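Local coordinates for protein cellulase (Bacillus sp. BG-CS10, PDB 5E0C) that probably hydrolyses beta-1,4-glucosidic links in cellulose, as a family 5 glycoside hydrolase whose catalytic barrel is followed by two domains of carbohydrate-binding families, at residues Glu93-Val98 with Ser139-Phe144; Asn185-Leu190 with Asp216-Ala221; Gln359-His364 with Leu393-Asp398. All coordinates share one frame; numbering follows the deposited sequence.

Interactions 1 and 2 belong to the eight-stranded parallel barrel of the family 5 cellulase domain, interaction 3 to the X2 domain that follows it. Interaction 1 pairs the starts of strands 97-101 and 142-145; interaction 2 pairs the starts of 190-193 and 219-225. Strands 142-145 and 190-193 are themselves neighbours, so the two contacts touch, their centres 13 Å apart, and R188 of interaction 2 reaches the carbonyls of S139 and L142 in interaction 1. Interaction 3 comes last along the chain, its centre about 48 Å from that of interaction 1 and 53 Å from that of interaction 2, and pairs antiparallel strands in a separate domain.

Interaction 1 of 3, residues Glu93-Val98 with Ser139-Phe144; sequences EEDLYV and SHKLMF
K141 lays its CE over one face of the Y97 ring, 3.5 Å above the plane and over its centre, a CH-pi contact at the start of two adjacent parallel strands of the TIM barrel. Beyond it NZ is still over the face, in a cation-pi position 4.4 Å from the ring centroid. A bend at chi3 (67°) in the lysine chain takes that ammonium group on to D95, which follows the end of helix 78-93 as the C-prime residue of a Schellman motif. There NZ forms a salt bridge with D95 OD1 at 3.0 Å, weak as a hydrogen bond, and it also donates to D95 O from well above the carbonyl plane. Y97 is held from its other end as well: its OH bonds to D16 of helix 9-17, and Y13 of that helix meets the ring edge-to-face.

Past the lysine the strands pair in parallel, V98 with L142. V98 N donates to K141 O at 2.9 Å, and V98 O takes M143 N at 2.8 Å in a bond that is nearly straight at the hydrogen (173°). On the face of V98 and L142, toward helix 78-93, V98 CG1 touches L142 CD1. On the other face, beside helix 9-17, M143 folds back at chi3 (83°), which leaves its CE 3.9 Å from Y97 CB.

Interaction 2 of 3, residues Asn185-Leu190 with Asp216-Ala221; sequences NTERPL and DPNLIA
With CG beside its backbone N (chi1 -71°), N218 sets its side-chain amide against the backbone of E187, CG 3.4 Å from E187 O, and its ND2 lies beside E187 CB. The amide nitrogen turns to a water: ND2 donates to it at 2.8 Å, and that water lies within hydrogen-bonding distance of T186 O and D216 OD2, tying the loop to the turn before strand 219-225. D216 shapes this turn: its OD1 accepts from N218 N at 2.7 Å, an Asx turn. Backbone bonds then begin a parallel pair, L190 with L219: L190 N donates to N218 O at 3.0 Å and L190 O accepts from I220 N at 2.8 Å. Apolar contacts split between the two faces. L190 CB meets L219 CD2 at 3.8 Å on one, while P189 CB touches I220 CD1 on the other.

Around this junction of adjacent TIM-barrel strands, helix 161-181 packs on L190 and helix 201-214 on L219. P189 and I220 lie against helix 9-17, at the same end of the barrel. R179 of helix 161-181 forms a salt bridge with D216 and bonds to the carbonyls of N185 and R188, joining helix, loop and turn.

Interaction 3 of 3, residues Gln359-His364 with Leu393-Asp398; sequences QDIQLH and LTMKAD
T394 OG1 donates to D360 OD1 at 2.8 Å, approaching from above the carboxylate plane (48° out of it). The two side chains lie next to each other and point the same way from a non-hydrogen-bonded antiparallel pair. Each has its polar branch beside its own backbone N (chi1 -75° for D360, -59° for T394), which brings the hydroxyl and the carboxylate together; T394 CG2 also rests 3.5 Å from D360 OD1.

The hydrogen-bonded pairs flank this one. Between Q359 and M395 the backbone bonds run both ways, N of each to O of the other, both at 2.9 Å. I361 and L393 do the same, with I361 N reaching L393 O at 2.8 Å and L393 N returning to I361 O.

These are the two central strands of a four-stranded antiparallel sheet in the X2 domain, a member of the E-set clan of immunoglobulin-like beta folds. On the face opposite D360 and T394 the side chains are mostly apolar. I361 CD1 lies 4.1 Å from L393 CD2 and reaches M395 CG, while L363 CD1 touches L393 CB. F427 of strand 425-432, from the domain's other sheet, touches I361, L363 and L393 together. Where strand 392-395 gives way to helix 397-403, K396 NZ forms salt bridges with D358 and E387, and D358 OD1 takes the backbone N of A397.

Interaction 1 of 3, residues Glu93-Val98 with Ser139-Phe144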
loop_
_atom_site.group_PDB
_atom_site.type_symbol
_atom_site.label_atom_id
_atom_site.label_comp_id
_atom_site.label_asym_id
_atom_site.label_seq_id
_atom_site.Cartn_x
_atom_site.Cartn_y
_atom_site.Cartn_z
ATOM N N GLU A 93 -8.736 10.235 -23.438
ATOM C CA GLU A 93 -10.147 10.480 -23.781
ATOM C C GLU A 93 -11.029 10.700 -22.557
ATOM O O GLU A 93 -12.036 11.394 -22.645
ATOM C CB GLU A 93 -10.730 9.318 -24.581
ATOM C CG GLU A 93 -10.116 9.107 -25.942
ATOM C CD GLU A 93 -10.598 7.816 -26.587
ATOM O OE1 GLU A 93 -11.784 7.452 -26.374
ATOM O OE2 GLU A 93 -9.784 7.153 -27.276
ATOM N N GLU A 94 -10.670 10.082 -21.431
ATOM C CA GLU A 94 -11.383 10.301 -20.170
ATOM C C GLU A 94 -10.984 11.604 -19.495
ATOM O O GLU A 94 -11.409 11.887 -18.375
ATOM C CB GLU A 94 -11.144 9.142 -19.197
ATOM C CG GLU A 94 -11.669 7.813 -19.689
ATOM C CD GLU A 94 -13.186 7.797 -19.763
ATOM O OE1 GLU A 94 -13.833 8.740 -19.249
ATOM O OE2 GLU A 94 -13.739 6.853 -20.358
ATOM N N ASP A 95 -10.159 12.384 -20.187
ATOM C CA ASP A 95 -9.587 13.614 -19.652
ATOM C C ASP A 95 -8.689 13.349 -18.432
ATOM O O ASP A 95 -8.534 14.198 -17.561
ATOM C CB ASP A 95 -10.686 14.614 -19.293
ATOM C CG ASP A 95 -10.171 16.035 -19.238
ATOM O OD1 ASP A 95 -9.363 16.401 -20.129
ATOM O OD2 ASP A 95 -10.557 16.783 -18.305
ATOM N N LEU A 96 -8.087 12.167 -18.387
ATOM C CA LEU A 96 -7.121 11.831 -17.345
ATOM C C LEU A 96 -5.708 12.304 -17.685
ATOM O O LEU A 96 -5.345 12.421 -18.868
ATOM C CB LEU A 96 -7.082 10.315 -17.113
ATOM C CG LEU A 96 -8.331 9.629 -16.563
ATOM C CD1 LEU A 96 -8.139 8.119 -16.594
ATOM C CD2 LEU A 96 -8.601 10.104 -15.157
ATOM N N TYR A 97 -4.911 12.569 -16.653
ATOM C CA TYR A 97 -3.466 12.692 -16.836
ATOM C C TYR A 97 -2.887 11.292 -16.851
ATOM O O TYR A 97 -3.381 10.402 -16.154
ATOM C CB TYR A 97 -2.814 13.519 -15.724
ATOM C CG TYR A 97 -3.170 14.985 -15.747
ATOM C CD1 TYR A 97 -4.311 15.452 -15.099
ATOM C CD2 TYR A 97 -2.366 15.906 -16.403
ATOM C CE1 TYR A 97 -4.643 16.794 -15.109
ATOM C CE2 TYR A 97 -2.692 17.253 -16.421
ATOM C CZ TYR A 97 -3.829 17.693 -15.773
ATOM O OH TYR A 97 -4.158 19.033 -15.784
ATOM N N VAL A 98 -1.834 11.098 -17.632
ATOM C CA VAL A 98 -1.214 9.788 -17.759
ATOM C C VAL A 98 0.293 9.850 -17.551
ATOM O O VAL A 98 0.960 10.654 -18.184
ATOM C CB VAL A 98 -1.497 9.188 -19.140
ATOM C CG1 VAL A 98 -0.823 7.848 -19.268
ATOM C CG2 VAL A 98 -2.996 9.069 -19.365
ATOM N N SER A 139 -1.143 14.864 -26.418
ATOM C CA SER A 139 -1.418 15.889 -25.408
ATOM C C SER A 139 -0.408 15.987 -24.259
ATOM O O SER A 139 0.163 14.980 -23.835
ATOM C CB SER A 139 -2.789 15.601 -24.788
ATOM O OG SER A 139 -2.950 16.249 -23.538
ATOM N N HIS A 140 -0.209 17.196 -23.746
ATOM C CA HIS A 140 0.719 17.406 -22.641
ATOM C C HIS A 140 0.284 16.746 -21.340
ATOM O O HIS A 140 1.061 16.673 -20.392
ATOM C CB HIS A 140 0.950 18.903 -22.402
ATOM C CG HIS A 140 1.828 19.546 -23.429
ATOM N ND1 HIS A 140 1.347 20.016 -24.637
ATOM C CD2 HIS A 140 3.165 19.751 -23.457
ATOM C CE1 HIS A 140 2.345 20.507 -25.346
ATOM N NE2 HIS A 140 3.461 20.357 -24.652
ATOM N N LYS A 141 -0.956 16.269 -21.291
ATOM C CA LYS A 141 -1.467 15.617 -20.091
ATOM C C LYS A 141 -0.866 14.228 -19.944
ATOM O O LYS A 141 -0.996 13.589 -18.900
ATOM C CB LYS A 141 -2.992 15.549 -20.122
ATOM C CG LYS A 141 -3.628 16.912 -20.293
ATOM C CD LYS A 141 -5.117 16.882 -20.115
ATOM C CE LYS A 141 -5.485 16.551 -18.684
ATOM N NZ LYS A 141 -6.905 16.908 -18.426
ATOM N N LEU A 142 -0.207 13.772 -21.002
ATOM C CA LEU A 142 0.677 12.613 -20.913
ATOM C C LEU A 142 2.096 13.077 -20.543
ATOM O O LEU A 142 2.655 13.955 -21.180
ATOM C CB LEU A 142 0.685 11.831 -22.229
ATOM C CG LEU A 142 1.737 10.735 -22.406
ATOM C CD1 LEU A 142 1.600 9.664 -21.338
ATOM C CD2 LEU A 142 1.631 10.125 -23.789
ATOM N N MET A 143 2.647 12.486 -19.489
ATOM C CA MET A 143 3.983 12.786 -19.003
ATOM C C MET A 143 4.862 11.525 -18.981
ATOM O O MET A 143 4.349 10.403 -18.898
ATOM C CB MET A 143 3.895 13.388 -17.611
ATOM C CG MET A 143 3.418 12.408 -16.555
ATOM S SD MET A 143 2.776 13.254 -15.103
ATOM C CE MET A 143 1.088 13.619 -15.621
ATOM N N PHE A 144 6.179 11.714 -19.048
ATOM C CA PHE A 144 7.130 10.598 -19.058
ATOM C C PHE A 144 7.937 10.522 -17.783
ATOM O O PHE A 144 8.446 11.541 -17.297
ATOM C CB PHE A 144 8.113 10.707 -20.216
ATOM C CG PHE A 144 7.489 10.608 -21.558
ATOM C CD1 PHE A 144 6.295 9.924 -21.740
ATOM C CD2 PHE A 144 8.100 11.200 -22.656
ATOM C CE1 PHE A 144 5.720 9.833 -23.006
ATOM C CE2 PHE A 144 7.531 11.122 -23.906
ATOM C CZ PHE A 144 6.338 10.439 -24.086
#

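Interaction 2 of 3, residues Asn185-Leu190 with Asp216-Ala221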
loop_
_atom_site.group_PDB
_atom_site.type_symbol
_atom_site.label_atom_id
_atom_site.label_comp_id
_atom_site.label_asym_id
_atom_site.label_seq_id
_atom_site.Cartn_x
_atom_site.Cartn_y
_atom_site.Cartn_z
ATOM N N ASN A 185 6.683 16.969 -27.286
ATOM C CA ASN A 185 7.714 16.533 -26.351
ATOM C C ASN A 185 8.575 17.668 -25.787
ATOM O O ASN A 185 9.235 17.503 -24.759
ATOM C CB ASN A 185 8.604 15.491 -27.023
ATOM C CG ASN A 185 7.877 14.183 -27.270
ATOM O OD1 ASN A 185 6.901 13.880 -26.589
ATOM N ND2 ASN A 185 8.362 13.393 -28.227
ATOM N N THR A 186 8.546 18.822 -26.444
ATOM C CA THR A 186 9.347 19.975 -26.035
ATOM C C THR A 186 8.943 20.526 -24.667
ATOM O O THR A 186 9.797 20.864 -23.851
ATOM C CB THR A 186 9.249 21.110 -27.083
ATOM O OG1 THR A 186 9.736 20.638 -28.345
ATOM C CG2 THR A 186 10.073 22.319 -26.658
ATOM N N GLU A 187 7.645 20.621 -24.405
ATOM C CA GLU A 187 7.200 21.126 -23.110
ATOM C C GLU A 187 6.476 20.047 -22.320
ATOM O O GLU A 187 5.887 20.324 -21.282
ATOM C CB GLU A 187 6.313 22.354 -23.294
ATOM C CG GLU A 187 6.927 23.365 -24.246
ATOM C CD GLU A 187 6.262 24.732 -24.212
ATOM O OE1 GLU A 187 5.366 24.966 -23.363
ATOM O OE2 GLU A 187 6.647 25.579 -25.050
ATOM N N ARG A 188 6.546 18.811 -22.808
ATOM C CA ARG A 188 5.964 17.690 -22.091
ATOM C C ARG A 188 6.580 17.565 -20.701
ATOM O O ARG A 188 7.801 17.569 -20.553
ATOM C CB ARG A 188 6.148 16.384 -22.862
ATOM C CG ARG A 188 5.461 15.214 -22.179
ATOM C CD ARG A 188 5.549 13.918 -22.960
ATOM N NE ARG A 188 5.224 14.065 -24.376
ATOM C CZ ARG A 188 3.997 14.232 -24.864
ATOM N NH1 ARG A 188 2.952 14.311 -24.049
ATOM N NH2 ARG A 188 3.822 14.340 -26.175
ATOM N N PRO A 189 5.731 17.492 -19.672
ATOM C CA PRO A 189 6.264 17.334 -18.319
ATOM C C PRO A 189 7.018 16.015 -18.172
ATOM O O PRO A 189 6.609 15.005 -18.752
ATOM C CB PRO A 189 5.010 17.372 -17.443
ATOM C CG PRO A 189 4.038 18.170 -18.246
ATOM C CD PRO A 189 4.284 17.775 -19.665
ATOM N N LEU A 190 8.124 16.059 -17.429
ATOM C CA LEU A 190 9.002 14.915 -17.227
ATOM C C LEU A 190 9.090 14.630 -15.749
ATOM O O LEU A 190 9.218 15.549 -14.953
ATOM C CB LEU A 190 10.403 15.178 -17.791
ATOM C CG LEU A 190 10.507 15.495 -19.281
ATOM C CD1 LEU A 190 11.956 15.798 -19.683
ATOM C CD2 LEU A 190 9.924 14.362 -20.118
ATOM N N ASP A 216 14.826 23.370 -16.241
ATOM C CA ASP A 216 13.642 23.190 -17.085
ATOM C C ASP A 216 12.384 23.404 -16.257
ATOM O O ASP A 216 12.256 22.851 -15.164
ATOM C CB ASP A 216 13.639 21.786 -17.713
ATOM C CG ASP A 216 12.563 21.611 -18.768
ATOM O OD1 ASP A 216 11.374 21.512 -18.397
ATOM O OD2 ASP A 216 12.899 21.550 -19.968
ATOM N N PRO A 217 11.444 24.203 -16.778
ATOM C CA PRO A 217 10.258 24.578 -16.004
ATOM C C PRO A 217 9.226 23.459 -15.926
ATOM O O PRO A 217 8.276 23.587 -15.165
ATOM C CB PRO A 217 9.694 25.764 -16.791
ATOM C CG PRO A 217 10.041 25.437 -18.201
ATOM C CD PRO A 217 11.391 24.737 -18.152
ATOM N N ASN A 218 9.406 22.390 -16.694
ATOM C CA ASN A 218 8.397 21.334 -16.779
ATOM C C ASN A 218 8.825 20.009 -16.177
ATOM O O ASN A 218 8.621 18.959 -16.776
ATOM C CB ASN A 218 8.002 21.115 -18.235
ATOM C CG ASN A 218 7.192 22.270 -18.792
ATOM O OD1 ASN A 218 6.149 22.626 -18.248
ATOM N ND2 ASN A 218 7.683 22.875 -19.866
ATOM N N LEU A 219 9.405 20.059 -14.988
ATOM C CA LEU A 219 9.908 18.857 -14.349
ATOM C C LEU A 219 9.149 18.589 -13.061
ATOM O O LEU A 219 8.703 19.521 -12.384
ATOM C CB LEU A 219 11.403 18.986 -14.063
ATOM C CG LEU A 219 12.288 19.281 -15.277
ATOM C CD1 LEU A 219 13.726 19.552 -14.834
ATOM C CD2 LEU A 219 12.234 18.145 -16.275
ATOM N N ILE A 220 9.007 17.310 -12.733
ATOM C CA ILE A 220 8.282 16.876 -11.553
ATOM C C ILE A 220 9.136 15.887 -10.784
ATOM O O ILE A 220 9.705 14.986 -11.381
ATOM C CB ILE A 220 6.943 16.208 -11.923
ATOM C CG1 ILE A 220 6.104 17.128 -12.808
ATOM C CG2 ILE A 220 6.183 15.803 -10.677
ATOM C CD1 ILE A 220 4.998 16.416 -13.514
ATOM N N ALA A 221 9.237 16.059 -9.471
ATOM C CA ALA A 221 9.971 15.111 -8.653
ATOM C C ALA A 221 9.034 13.990 -8.228
ATOM O O ALA A 221 7.857 14.228 -7.996
ATOM C CB ALA A 221 10.591 15.804 -7.416
HETATM O O HOH W 1 10.142 22.573 -21.183
#

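Interaction 3 of 3, residues Gln359-His364 with Leu393-Asp398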
loop_
_atom_site.group_PDB
_atom_site.type_symbol
_atom_site.label_atom_id
_atom_site.label_comp_id
_atom_site.label_asym_id
_atom_site.label_seq_id
_atom_site.Cartn_x
_atom_site.Cartn_y
_atom_site.Cartn_z
ATOM N N GLN A 359 -20.728 0.504 27.217
ATOM C CA GLN A 359 -19.359 0.404 26.709
ATOM C C GLN A 359 -18.856 1.704 26.113
ATOM O O GLN A 359 -19.479 2.267 25.214
ATOM C CB GLN A 359 -19.249 -0.700 25.653
ATOM C CG GLN A 359 -19.308 -2.122 26.196
ATOM C CD GLN A 359 -18.163 -2.983 25.685
ATOM O OE1 GLN A 359 -17.134 -2.474 25.222
ATOM N NE2 GLN A 359 -18.345 -4.295 25.749
ATOM N N ASP A 360 -17.713 2.166 26.606
ATOM C CA ASP A 360 -17.090 3.386 26.111
ATOM C C ASP A 360 -16.197 3.113 24.914
ATOM O O ASP A 360 -15.601 2.039 24.797
ATOM C CB ASP A 360 -16.277 4.055 27.217
ATOM C CG ASP A 360 -17.147 4.755 28.237
ATOM O OD1 ASP A 360 -18.386 4.670 28.111
ATOM O OD2 ASP A 360 -16.591 5.361 29.184
ATOM N N ILE A 361 -16.114 4.098 24.026
ATOM C CA ILE A 361 -15.280 4.038 22.831
ATOM C C ILE A 361 -14.665 5.390 22.588
ATOM O O ILE A 361 -15.368 6.392 22.533
ATOM C CB ILE A 361 -16.061 3.649 21.563
ATOM C CG1 ILE A 361 -16.831 2.350 21.764
ATOM C CG2 ILE A 361 -15.116 3.543 20.369
ATOM C CD1 ILE A 361 -18.041 2.263 20.893
ATOM N N GLN A 362 -13.351 5.414 22.426
ATOM C CA GLN A 362 -12.645 6.662 22.212
ATOM C C GLN A 362 -12.669 7.028 20.739
ATOM O O GLN A 362 -12.147 6.286 19.907
ATOM C CB GLN A 362 -11.206 6.549 22.722
ATOM C CG GLN A 362 -10.333 7.760 22.430
ATOM C CD GLN A 362 -10.757 8.965 23.227
ATOM O OE1 GLN A 362 -10.869 8.900 24.453
ATOM N NE2 GLN A 362 -11.028 10.072 22.536
ATOM N N LEU A 363 -13.277 8.168 20.418
ATOM C CA LEU A 363 -13.268 8.675 19.049
ATOM C C LEU A 363 -12.077 9.586 18.798
ATOM O O LEU A 363 -11.463 10.096 19.731
ATOM C CB LEU A 363 -14.554 9.439 18.743
ATOM C CG LEU A 363 -15.872 8.706 18.946
ATOM C CD1 LEU A 363 -17.036 9.609 18.566
ATOM C CD2 LEU A 363 -15.904 7.373 18.180
ATOM N N HIS A 364 -11.760 9.779 17.525
ATOM C CA HIS A 364 -10.766 10.752 17.106
ATOM C C HIS A 364 -11.431 11.672 16.116
ATOM O O HIS A 364 -11.441 11.396 14.912
ATOM C CB HIS A 364 -9.553 10.084 16.462
ATOM C CG HIS A 364 -8.846 9.126 17.370
ATOM N ND1 HIS A 364 -8.579 9.409 18.681
ATOM C CD2 HIS A 364 -8.355 7.887 17.130
ATOM C CE1 HIS A 364 -7.947 8.378 19.231
ATOM N NE2 HIS A 364 -7.803 7.449 18.312
ATOM N N LEU A 393 -17.629 8.106 23.017
ATOM C CA LEU A 393 -18.935 7.559 22.662
ATOM C C LEU A 393 -19.318 6.415 23.596
ATOM O O LEU A 393 -18.504 5.560 23.891
ATOM C CB LEU A 393 -18.932 7.070 21.209
ATOM C CG LEU A 393 -20.125 6.198 20.794
ATOM C CD1 LEU A 393 -21.413 7.015 20.788
ATOM C CD2 LEU A 393 -19.884 5.559 19.427
ATOM N N THR A 394 -20.553 6.391 24.073
ATOM C CA THR A 394 -20.968 5.284 24.913
ATOM C C THR A 394 -22.142 4.560 24.286
ATOM O O THR A 394 -23.172 5.172 24.012
ATOM C CB THR A 394 -21.363 5.744 26.338
ATOM O OG1 THR A 394 -20.256 6.408 26.966
ATOM C CG2 THR A 394 -21.761 4.547 27.181
ATOM N N MET A 395 -21.985 3.257 24.062
ATOM C CA MET A 395 -23.115 2.406 23.685
ATOM C C MET A 395 -23.826 1.917 24.944
ATOM O O MET A 395 -23.194 1.350 25.852
ATOM C CB MET A 395 -22.662 1.210 22.837
ATOM C CG MET A 395 -22.124 1.568 21.459
ATOM S SD MET A 395 -23.249 2.565 20.444
ATOM C CE MET A 395 -24.709 1.519 20.441
ATOM N N LYS A 396 -25.137 2.133 24.989
ATOM C CA LYS A 396 -25.940 1.747 26.135
ATOM C C LYS A 396 -26.199 0.253 26.135
ATOM O O LYS A 396 -26.365 -0.354 25.076
ATOM C CB LYS A 396 -27.262 2.521 26.150
ATOM C CG LYS A 396 -27.084 4.048 26.191
ATOM C CD LYS A 396 -26.413 4.530 27.475
ATOM C CE LYS A 396 -27.248 4.200 28.701
ATOM N NZ LYS A 396 -26.621 4.686 29.952
ATOM N N ALA A 397 -26.224 -0.334 27.327
ATOM C CA ALA A 397 -26.364 -1.776 27.484
ATOM C C ALA A 397 -27.585 -2.355 26.782
ATOM O O ALA A 397 -27.535 -3.467 26.256
ATOM C CB ALA A 397 -26.414 -2.130 28.954
ATOM N N ASP A 398 -28.692 -1.623 26.799
ATOM C CA ASP A 398 -29.933 -2.144 26.223
ATOM C C ASP A 398 -29.867 -2.211 24.702
ATOM O O ASP A 398 -30.422 -3.130 24.102
ATOM C CB ASP A 398 -31.129 -1.300 26.668
ATOM C CG ASP A 398 -31.448 -1.479 28.153
ATOM O OD1 ASP A 398 -30.892 -2.424 28.763
ATOM O OD2 ASP A 398 -32.258 -0.686 28.698
#